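Local atomic coordinates of uncharacterized protein (Novosphingobium aromaticivorans, PDB entry 3M7A), a protein that is of unknown function and belongs to the DUF192 (COG1430) family, whose natural form probably carries a signal sequence of lipoprotein type. Residues S18-V23 with E61-L66; F36-A41 with A118-N123; K49-R54 with I82-I87. All coordinates share one frame; numbering follows the deposited sequence. Where two conformers were deposited one is given.

Overall arrangement
After helix 6-9 and strand 13-14, the chain leads through residues 18-23 into strand 21-29, returns along strand 32-41, forms helix 44-49 and two turns, and then enters strand 61-66. Contact 1 closes this opening loop across strand 32-41. Contact 2 closes a longer one, from 36-41 to 118-123, with strand 61-66 between. Its first segment lies inside the loop of contact 1 and its second outside, so the two cross. Contact 3, between 49-54 and 82-87, also crosses contact 1 but is nested within contact 2. They link strands 21-29, 32-41, 61-66, 118-123 and 84-89 of one curled mixed sheet and fasten the loop after helix 44-49 to it; R54 and E39 link contacts 2 and 3.

Contact 1. Residues S18-V23 with E61-L66; sequences SGLQIV and EGMIFL
No flat side chain bridges the two segments where L20 and V23 meet M63 and I64; the F65 ring lies alongside M63, with F65 CZ 3.6 Å from M63 SE, and is set edge-to-face with F75. What remains is methyl against methyl, at two separate points. At the first, L20 CD1 lies 3.8 Å from CE of M63, a selenomethionine, and the two side chains cross at about a right angle. The M63 chain leaves its strand extended, CG opposite the backbone N (chi1 -178°), and bends only at the last torsion (chi3 -81°), which swings CE toward the leucine. The second point joins V23 CG2 to I64 CG2 at 4.1 Å, again nearly perpendicular, in the I64 conformer described here. The arrangement is that of two strands separated by a third: strand 32-41 runs between 21-29 and 61-66, and S38 and E39 bond through their backbones to V23 and G62. Adjacent residues of strand 61-66 thus serve opposite faces of the sheet, M63 packing beside E39 and I64 beside S38. Just ahead of L20 the chain makes an ST turn, in which S18 OG accepts a bond of 3.0 Å from L20 N, close to straight at 165°. The same hydroxyl is hydrogen-bonded to E39 OE1, and a 1,2-ethanediol molecule, probably from the crystallisation liquor, approaches L20.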
loop_
_atom_site.group_PDB
_atom_site.type_symbol
_atom_site.label_atom_id
_atom_site.label_comp_id
_atom_site.label_asym_id
_atom_site.label_seq_id
_atom_site.Cartn_x
_atom_site.Cartn_y
_atom_site.Cartn_z
ATOM N N SER A 18 -11.112 9.659 -6.468
ATOM C CA SER A 18 -9.878 10.416 -6.374
ATOM C C SER A 18 -9.338 10.896 -7.713
ATOM O O SER A 18 -8.463 11.771 -7.746
ATOM C CB SER A 18 -8.810 9.544 -5.732
ATOM O OG SER A 18 -8.478 8.487 -6.624
ATOM N N GLY A 19 -9.803 10.296 -8.806
ATOM C CA GLY A 19 -9.206 10.541 -10.106
ATOM C C GLY A 19 -7.798 9.995 -10.297
ATOM O O GLY A 19 -7.205 10.233 -11.340
ATOM N N LEU A 20 -7.259 9.280 -9.292
ATOM C CA LEU A 20 -5.918 8.741 -9.381
ATOM C C LEU A 20 -5.900 7.521 -10.332
ATOM O O LEU A 20 -6.885 6.812 -10.490
ATOM C CB LEU A 20 -5.392 8.354 -8.006
ATOM C CG LEU A 20 -5.230 9.476 -6.993
ATOM C CD1 LEU A 20 -4.883 8.905 -5.613
ATOM C CD2 LEU A 20 -4.128 10.471 -7.399
ATOM N N GLN A 21 -4.767 7.288 -10.961
ATOM C CA GLN A 21 -4.572 6.090 -11.741
ATOM C C GLN A 21 -4.659 4.888 -10.806
ATOM O O GLN A 21 -4.153 4.933 -9.682
ATOM C CB GLN A 21 -3.196 6.118 -12.411
ATOM C CG GLN A 21 -3.042 5.047 -13.447
ATOM C CD GLN A 21 -1.664 4.954 -14.095
ATOM O OE1 GLN A 21 -1.482 4.161 -15.026
ATOM N NE2 GLN A 21 -0.687 5.727 -13.609
ATOM N N ILE A 22 -5.252 3.794 -11.263
ATOM C CA ILE A 22 -5.245 2.516 -10.562
ATOM C C ILE A 22 -4.351 1.568 -11.338
ATOM O O ILE A 22 -4.532 1.375 -12.544
ATOM C CB ILE A 22 -6.673 1.912 -10.472
ATOM C CG1 ILE A 22 -7.618 2.833 -9.692
ATOM C CG2 ILE A 22 -6.654 0.502 -9.889
ATOM C CD1 ILE A 22 -9.088 2.480 -9.863
ATOM N N VAL A 23 -3.377 0.986 -10.641
ATOM C CA VAL A 23 -2.416 0.091 -11.242
ATOM C C VAL A 23 -2.341 -1.192 -10.444
ATOM O O VAL A 23 -2.514 -1.203 -9.224
ATOM C CB VAL A 23 -1.014 0.764 -11.344
ATOM C CG1 VAL A 23 -1.073 2.056 -12.206
ATOM C CG2 VAL A 23 -0.433 1.035 -9.942
ATOM N N GLU A 61 -8.043 -4.244 -3.211
ATOM C CA GLU A 61 -7.647 -2.868 -3.509
ATOM C C GLU A 61 -6.570 -2.385 -2.542
ATOM O O GLU A 61 -6.334 -2.970 -1.501
ATOM C CB GLU A 61 -8.877 -1.943 -3.427
ATOM C CG GLU A 61 -9.982 -2.307 -4.400
ATOM C CD GLU A 61 -11.183 -1.398 -4.283
ATOM O OE1 GLU A 61 -11.574 -1.028 -3.153
ATOM O OE2 GLU A 61 -11.746 -1.041 -5.333
ATOM N N GLY A 62 -5.929 -1.285 -2.904
ATOM C CA GLY A 62 -4.979 -0.641 -2.037
ATOM C C GLY A 62 -4.684 0.758 -2.524
ATOM O O GLY A 62 -5.323 1.263 -3.440
HETATM N N MSE A 63 -3.698 1.381 -1.893
HETATM C CA MSE A 63 -3.120 2.618 -2.411
HETATM C C MSE A 63 -1.604 2.438 -2.373
HETATM O O MSE A 63 -1.055 2.027 -1.346
HETATM C CB MSE A 63 -3.527 3.850 -1.616
HETATM C CG MSE A 63 -2.962 5.161 -2.171
HETATM SE SE MSE A 63 -3.656 6.752 -1.384
HETATM C CE MSE A 63 -5.318 6.861 -2.398
ATOM N N ILE A 64 -0.950 2.745 -3.488
ATOM C CA ILE A 64 0.498 2.669 -3.615
ATOM C C ILE A 64 1.040 4.106 -3.708
ATOM O O ILE A 64 0.558 4.916 -4.504
ATOM C CB ILE A 64 0.919 1.765 -4.826
ATOM C CG1 ILE A 64 2.446 1.585 -4.909
ATOM C CG2 ILE A 64 0.393 2.279 -6.147
ATOM C CD1 ILE A 64 3.009 0.617 -3.923
ATOM N N PHE A 65 2.030 4.394 -2.879
ATOM C CA PHE A 65 2.667 5.683 -2.744
ATOM C C PHE A 65 4.070 5.525 -3.321
ATOM O O PHE A 65 4.855 4.747 -2.796
ATOM C CB PHE A 65 2.767 6.080 -1.273
ATOM C CG PHE A 65 1.438 6.204 -0.525
ATOM C CD1 PHE A 65 0.668 5.099 -0.250
ATOM C CD2 PHE A 65 1.022 7.432 -0.029
ATOM C CE1 PHE A 65 -0.510 5.235 0.452
ATOM C CE2 PHE A 65 -0.156 7.562 0.680
ATOM C CZ PHE A 65 -0.923 6.462 0.931
ATOM N N LEU A 66 4.380 6.205 -4.426
ATOM C CA LEU A 66 5.653 6.030 -5.138
ATOM C C LEU A 66 6.491 7.264 -4.894
ATOM O O LEU A 66 6.045 8.393 -5.138
ATOM C CB LEU A 66 5.458 5.801 -6.631
ATOM C CG LEU A 66 4.774 4.506 -7.014
ATOM C CD1 LEU A 66 4.736 4.402 -8.561
ATOM C CD2 LEU A 66 5.428 3.267 -6.344
#

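Contact 2. Residues F36-A41 with A118-N123; sequences FRSELA and AVLEIN
The phenyl ring of F36 receives I122 over one face. I122 CG2 stands 3.8 Å from the ring centroid and only 16° off the ring normal, a CH-pi contact displaced slightly toward the CD1-CE1 rim. The isoleucine adopts a chi1 of 65°, which places CG1 between the backbone N and the carbonyl carbon and leaves CG2 beside the backbone N, pointing at the ring. Its longer branch reaches the same ring farther out, where I122 CD1 comes within 3.9 Å of F36 CZ. L120 approaches differently: its side chain crosses that of F36 at about a right angle, and L120 CD2 meets F36 CD2 at 3.9 Å from an oblique direction. The other methyl of this leucine, CD1, rests against S38 OG at 3.6 Å, a van der Waals contact to a hydroxyl that also gives a weak hydrogen bond to F36 O at 3.1 Å. F36 and S38, two residues apart, therefore present their side chains to L120 and I122, likewise two apart, forming a buried, mostly apolar layer, with the S38 hydroxyl within it. The axes of segments 36-41 and 118-123 approach to 8.7 Å, their directions 129° apart, far from strictly antiparallel and consistent with the curl of the sheet. Strand 61-66 runs between them, parallel to 32-41 and antiparallel to 118-123, with I64 touching S38; strand 21-29 brings V27 against L120 and V25 against S38, and strand 84-89 supplies I87 against I122.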
loop_
_atom_site.group_PDB
_atom_site.type_symbol
_atom_site.label_atom_id
_atom_site.label_comp_id
_atom_site.label_asym_id
_atom_site.label_seq_id
_atom_site.Cartn_x
_atom_site.Cartn_y
_atom_site.Cartn_z
ATOM N N PHE A 36 -3.096 -6.400 -5.673
ATOM C CA PHE A 36 -3.933 -5.286 -5.239
ATOM C C PHE A 36 -4.090 -4.296 -6.381
ATOM O O PHE A 36 -3.091 -3.796 -6.877
ATOM C CB PHE A 36 -3.338 -4.610 -4.009
ATOM C CG PHE A 36 -3.109 -5.557 -2.881
ATOM C CD1 PHE A 36 -4.138 -5.894 -2.024
ATOM C CD2 PHE A 36 -1.877 -6.171 -2.688
ATOM C CE1 PHE A 36 -3.949 -6.789 -0.978
ATOM C CE2 PHE A 36 -1.671 -7.084 -1.663
ATOM C CZ PHE A 36 -2.701 -7.382 -0.796
ATOM N N ARG A 37 -5.322 -3.952 -6.733
ATOM C CA ARG A 37 -5.576 -2.850 -7.649
ATOM C C ARG A 37 -5.452 -1.557 -6.835
ATOM O O ARG A 37 -6.296 -1.290 -5.980
ATOM C CB ARG A 37 -6.980 -2.949 -8.253
ATOM C CG ARG A 37 -7.302 -4.179 -9.042
ATOM C CD ARG A 37 -6.586 -4.238 -10.303
ATOM N NE ARG A 37 -6.870 -3.110 -11.197
ATOM C CZ ARG A 37 -6.327 -2.959 -12.402
ATOM N NH1 ARG A 37 -5.437 -3.858 -12.861
ATOM N NH2 ARG A 37 -6.629 -1.877 -13.134
ATOM N N SER A 38 -4.399 -0.798 -7.097
ATOM C CA SER A 38 -3.987 0.266 -6.199
ATOM C C SER A 38 -4.019 1.641 -6.842
ATOM O O SER A 38 -3.438 1.857 -7.884
ATOM C CB SER A 38 -2.568 -0.045 -5.709
ATOM O OG SER A 38 -2.522 -1.290 -5.057
ATOM N N GLU A 39 -4.675 2.576 -6.177
ATOM C CA GLU A 39 -4.555 3.986 -6.548
ATOM C C GLU A 39 -3.102 4.420 -6.386
ATOM O O GLU A 39 -2.488 4.101 -5.356
ATOM C CB GLU A 39 -5.422 4.824 -5.626
ATOM C CG GLU A 39 -6.913 4.743 -5.955
ATOM C CD GLU A 39 -7.720 5.371 -4.841
ATOM O OE1 GLU A 39 -7.914 6.603 -4.902
ATOM O OE2 GLU A 39 -8.084 4.667 -3.855
ATOM N N LEU A 40 -2.594 5.216 -7.325
ATOM C CA LEU A 40 -1.205 5.636 -7.327
ATOM C C LEU A 40 -1.117 7.079 -6.851
ATOM O O LEU A 40 -1.580 8.005 -7.532
ATOM C CB LEU A 40 -0.635 5.480 -8.742
ATOM C CG LEU A 40 0.878 5.560 -8.924
ATOM C CD1 LEU A 40 1.230 5.238 -10.384
ATOM C CD2 LEU A 40 1.417 6.926 -8.522
ATOM N N ALA A 41 -0.536 7.249 -5.674
ATOM C CA ALA A 41 -0.286 8.576 -5.114
ATOM C C ALA A 41 1.180 8.882 -5.329
ATOM O O ALA A 41 2.054 8.155 -4.851
ATOM C CB ALA A 41 -0.604 8.578 -3.622
ATOM N N ALA A 118 8.585 2.989 -1.822
ATOM C CA ALA A 118 7.138 2.900 -2.009
ATOM C C ALA A 118 6.479 2.516 -0.698
ATOM O O ALA A 118 7.114 1.969 0.190
ATOM C CB ALA A 118 6.799 1.877 -3.112
ATOM N N VAL A 119 5.187 2.777 -0.602
ATOM C CA VAL A 119 4.354 2.326 0.481
ATOM C C VAL A 119 3.078 1.764 -0.118
ATOM O O VAL A 119 2.516 2.351 -1.024
ATOM C CB VAL A 119 4.005 3.476 1.452
ATOM C CG1 VAL A 119 3.169 2.968 2.624
ATOM C CG2 VAL A 119 5.301 4.151 1.971
ATOM N N LEU A 120 2.637 0.614 0.396
ATOM C CA LEU A 120 1.392 0.002 -0.024
ATOM C C LEU A 120 0.485 -0.053 1.199
ATOM O O LEU A 120 0.848 -0.633 2.237
ATOM C CB LEU A 120 1.642 -1.397 -0.578
ATOM C CG LEU A 120 0.375 -2.160 -0.929
ATOM C CD1 LEU A 120 -0.384 -1.523 -2.120
ATOM C CD2 LEU A 120 0.711 -3.619 -1.269
ATOM N N GLU A 121 -0.683 0.569 1.085
ATOM C CA GLU A 121 -1.715 0.477 2.123
ATOM C C GLU A 121 -2.844 -0.455 1.688
ATOM O O GLU A 121 -3.346 -0.339 0.581
ATOM C CB GLU A 121 -2.313 1.861 2.437
ATOM C CG GLU A 121 -1.319 2.792 3.100
ATOM C CD GLU A 121 -1.831 4.173 3.418
ATOM O OE1 GLU A 121 -2.925 4.549 2.998
ATOM O OE2 GLU A 121 -1.076 4.902 4.092
ATOM N N ILE A 122 -3.181 -1.381 2.574
ATOM C CA ILE A 122 -4.258 -2.340 2.380
ATOM C C ILE A 122 -5.073 -2.397 3.678
ATOM O O ILE A 122 -4.713 -1.814 4.692
ATOM C CB ILE A 122 -3.710 -3.731 2.004
ATOM C CG1 ILE A 122 -2.884 -4.366 3.132
ATOM C CG2 ILE A 122 -2.918 -3.632 0.690
ATOM C CD1 ILE A 122 -2.386 -5.779 2.789
ATOM N N ASN A 123 -6.186 -3.104 3.649
ATOM C CA ASN A 123 -7.047 -3.166 4.812
ATOM C C ASN A 123 -6.333 -3.680 6.061
ATOM O O ASN A 123 -5.494 -4.590 6.008
ATOM C CB ASN A 123 -8.242 -4.081 4.522
ATOM C CG ASN A 123 -9.348 -3.405 3.784
ATOM O OD1 ASN A 123 -9.714 -2.284 4.106
ATOM N ND2 ASN A 123 -9.934 -4.115 2.825
#

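Contact 3. Residues K49-R54 with I82-I87; sequences KGLMFR and IPLDII
L51 and R54, the residues that meet L84 and I82, are the first and last of a type II beta turn whose R54 N to L51 O bond measures 3.3 Å. It overlaps a type II' turn from K49 to M52, closed more tightly by M52 N on K49 O at 3.0 Å. Positive phi angles at G50 and F53 shape the two bends. This double turn, which takes the chain out of helix 44-49, is a loop folded onto one face of the mixed sheet, next to the start of strand 84-89. L51 and L84 form its apolar anchor: the two leucines cross at a slant, and L51 CD1 faces the forked end of L84, 4.1 Å from CD2 and 4.2 Å from CD1. For L84, a chi1 of -65° sets CG opposite the carbonyl carbon and turns the fork to the loop. Both leucines also touch E121 of strand 118-123, which pairs with 84-89, while L51 continues onto M63 of strand 61-66. The R54 side chain sets out in the direction of 82-87, but its guanidinium group turns elsewhere, and in the conformer described its NH2 forms a salt bridge with E39 OE1, tying the loop to strand 32-41 as well. It is the backbone of R54 that meets the other segment, its carbonyl oxygen O packed 3.7 Å from I82 CG2.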
loop_
_atom_site.group_PDB
_atom_site.type_symbol
_atom_site.label_atom_id
_atom_site.label_comp_id
_atom_site.label_asym_id
_atom_site.label_seq_id
_atom_site.Cartn_x
_atom_site.Cartn_y
_atom_site.Cartn_z
ATOM N N LYS A 49 -2.472 13.228 1.552
ATOM C CA LYS A 49 -3.901 12.941 1.659
ATOM C C LYS A 49 -4.160 11.445 1.861
ATOM O O LYS A 49 -5.079 11.067 2.597
ATOM C CB LYS A 49 -4.650 13.458 0.429
ATOM C CG LYS A 49 -6.173 13.333 0.534
ATOM C CD LYS A 49 -6.901 13.975 -0.644
ATOM C CE LYS A 49 -8.423 13.822 -0.530
ATOM N NZ LYS A 49 -9.147 14.276 -1.757
ATOM N N GLY A 50 -3.377 10.580 1.196
ATOM C CA GLY A 50 -3.538 9.127 1.369
ATOM C C GLY A 50 -4.968 8.701 1.173
ATOM O O GLY A 50 -5.628 9.126 0.224
ATOM N N LEU A 51 -5.420 7.864 2.102
ATOM C CA LEU A 51 -6.789 7.347 2.100
ATOM C C LEU A 51 -7.681 8.080 3.114
ATOM O O LEU A 51 -8.678 7.535 3.569
ATOM C CB LEU A 51 -6.791 5.823 2.331
ATOM C CG LEU A 51 -6.362 4.976 1.138
ATOM C CD1 LEU A 51 -6.083 3.521 1.579
ATOM C CD2 LEU A 51 -7.431 5.014 0.061
HETATM N N MSE A 52 -7.320 9.309 3.457
HETATM C CA MSE A 52 -8.189 10.112 4.306
HETATM C C MSE A 52 -9.610 10.126 3.750
HETATM O O MSE A 52 -9.838 10.162 2.524
HETATM C CB MSE A 52 -7.684 11.551 4.387
HETATM C CG MSE A 52 -6.458 11.758 5.227
HETATM SE SE MSE A 52 -6.067 13.643 5.352
HETATM C CE MSE A 52 -4.532 13.478 6.497
ATOM N N PHE A 53 -10.554 10.088 4.700
ATOM C CA PHE A 53 -11.994 10.232 4.450
ATOM C C PHE A 53 -12.686 9.039 3.816
ATOM O O PHE A 53 -13.919 9.011 3.783
ATOM C CB PHE A 53 -12.340 11.499 3.644
ATOM C CG PHE A 53 -11.679 12.731 4.163
ATOM C CD1 PHE A 53 -11.983 13.201 5.419
ATOM C CD2 PHE A 53 -10.713 13.387 3.420
ATOM C CE1 PHE A 53 -11.351 14.335 5.930
ATOM C CE2 PHE A 53 -10.072 14.518 3.913
ATOM C CZ PHE A 53 -10.386 14.979 5.175
ATOM N N ARG A 54 -11.928 8.052 3.332
ATOM C CA ARG A 54 -12.524 6.885 2.691
ATOM C C ARG A 54 -13.235 6.029 3.702
ATOM O O ARG A 54 -12.681 5.741 4.752
ATOM C CB ARG A 54 -11.461 6.012 2.053
ATOM C CG ARG A 54 -10.750 6.659 0.947
ATOM C CD ARG A 54 -11.640 6.968 -0.239
ATOM N NE ARG A 54 -10.836 7.636 -1.251
ATOM C CZ ARG A 54 -10.057 6.999 -2.118
ATOM N NH1 ARG A 54 -10.025 5.679 -2.147
ATOM N NH2 ARG A 54 -9.330 7.698 -2.964
ATOM N N ILE A 82 -10.879 4.075 8.231
ATOM C CA ILE A 82 -10.762 2.633 8.178
ATOM C C ILE A 82 -9.374 2.210 8.639
ATOM O O ILE A 82 -8.391 2.926 8.402
ATOM C CB ILE A 82 -11.067 2.083 6.764
ATOM C CG1 ILE A 82 -10.096 2.617 5.705
ATOM C CG2 ILE A 82 -12.511 2.402 6.372
ATOM C CD1 ILE A 82 -10.212 1.931 4.339
ATOM N N PRO A 83 -9.272 1.070 9.345
ATOM C CA PRO A 83 -7.963 0.603 9.773
ATOM C C PRO A 83 -7.159 0.119 8.558
ATOM O O PRO A 83 -7.743 -0.380 7.582
ATOM C CB PRO A 83 -8.281 -0.531 10.756
ATOM C CG PRO A 83 -9.585 -1.023 10.348
ATOM C CD PRO A 83 -10.345 0.173 9.812
ATOM N N LEU A 84 -5.854 0.278 8.625
ATOM C CA LEU A 84 -4.979 -0.050 7.493
ATOM C C LEU A 84 -3.735 -0.761 7.975
ATOM O O LEU A 84 -3.258 -0.538 9.087
ATOM C CB LEU A 84 -4.534 1.230 6.779
ATOM C CG LEU A 84 -5.630 2.022 6.094
ATOM C CD1 LEU A 84 -5.082 3.396 5.612
ATOM C CD2 LEU A 84 -6.265 1.246 4.952
ATOM N N ASP A 85 -3.180 -1.605 7.101
ATOM C CA ASP A 85 -1.820 -2.077 7.217
ATOM C C ASP A 85 -0.972 -1.253 6.237
ATOM O O ASP A 85 -1.321 -1.087 5.063
ATOM C CB ASP A 85 -1.700 -3.558 6.857
ATOM C CG ASP A 85 -2.298 -4.491 7.892
ATOM O OD1 ASP A 85 -2.762 -4.032 8.959
ATOM O OD2 ASP A 85 -2.279 -5.722 7.633
ATOM N N ILE A 86 0.131 -0.718 6.756
ATOM C CA ILE A 86 1.010 0.162 5.993
ATOM C C ILE A 86 2.330 -0.579 5.752
ATOM O O ILE A 86 3.096 -0.829 6.673
ATOM C CB ILE A 86 1.222 1.516 6.686
ATOM C CG1 ILE A 86 -0.136 2.149 7.073
ATOM C CG2 ILE A 86 1.993 2.483 5.780
ATOM C CD1 ILE A 86 -0.035 3.568 7.674
ATOM N N ILE A 87 2.557 -0.935 4.487
ATOM C CA ILE A 87 3.668 -1.781 4.094
ATOM C C ILE A 87 4.728 -0.913 3.437
ATOM O O ILE A 87 4.502 -0.329 2.380
ATOM C CB ILE A 87 3.152 -2.860 3.103
ATOM C CG1 ILE A 87 2.024 -3.711 3.716
ATOM C CG2 ILE A 87 4.316 -3.706 2.576
ATOM C CD1 ILE A 87 1.215 -4.530 2.716
#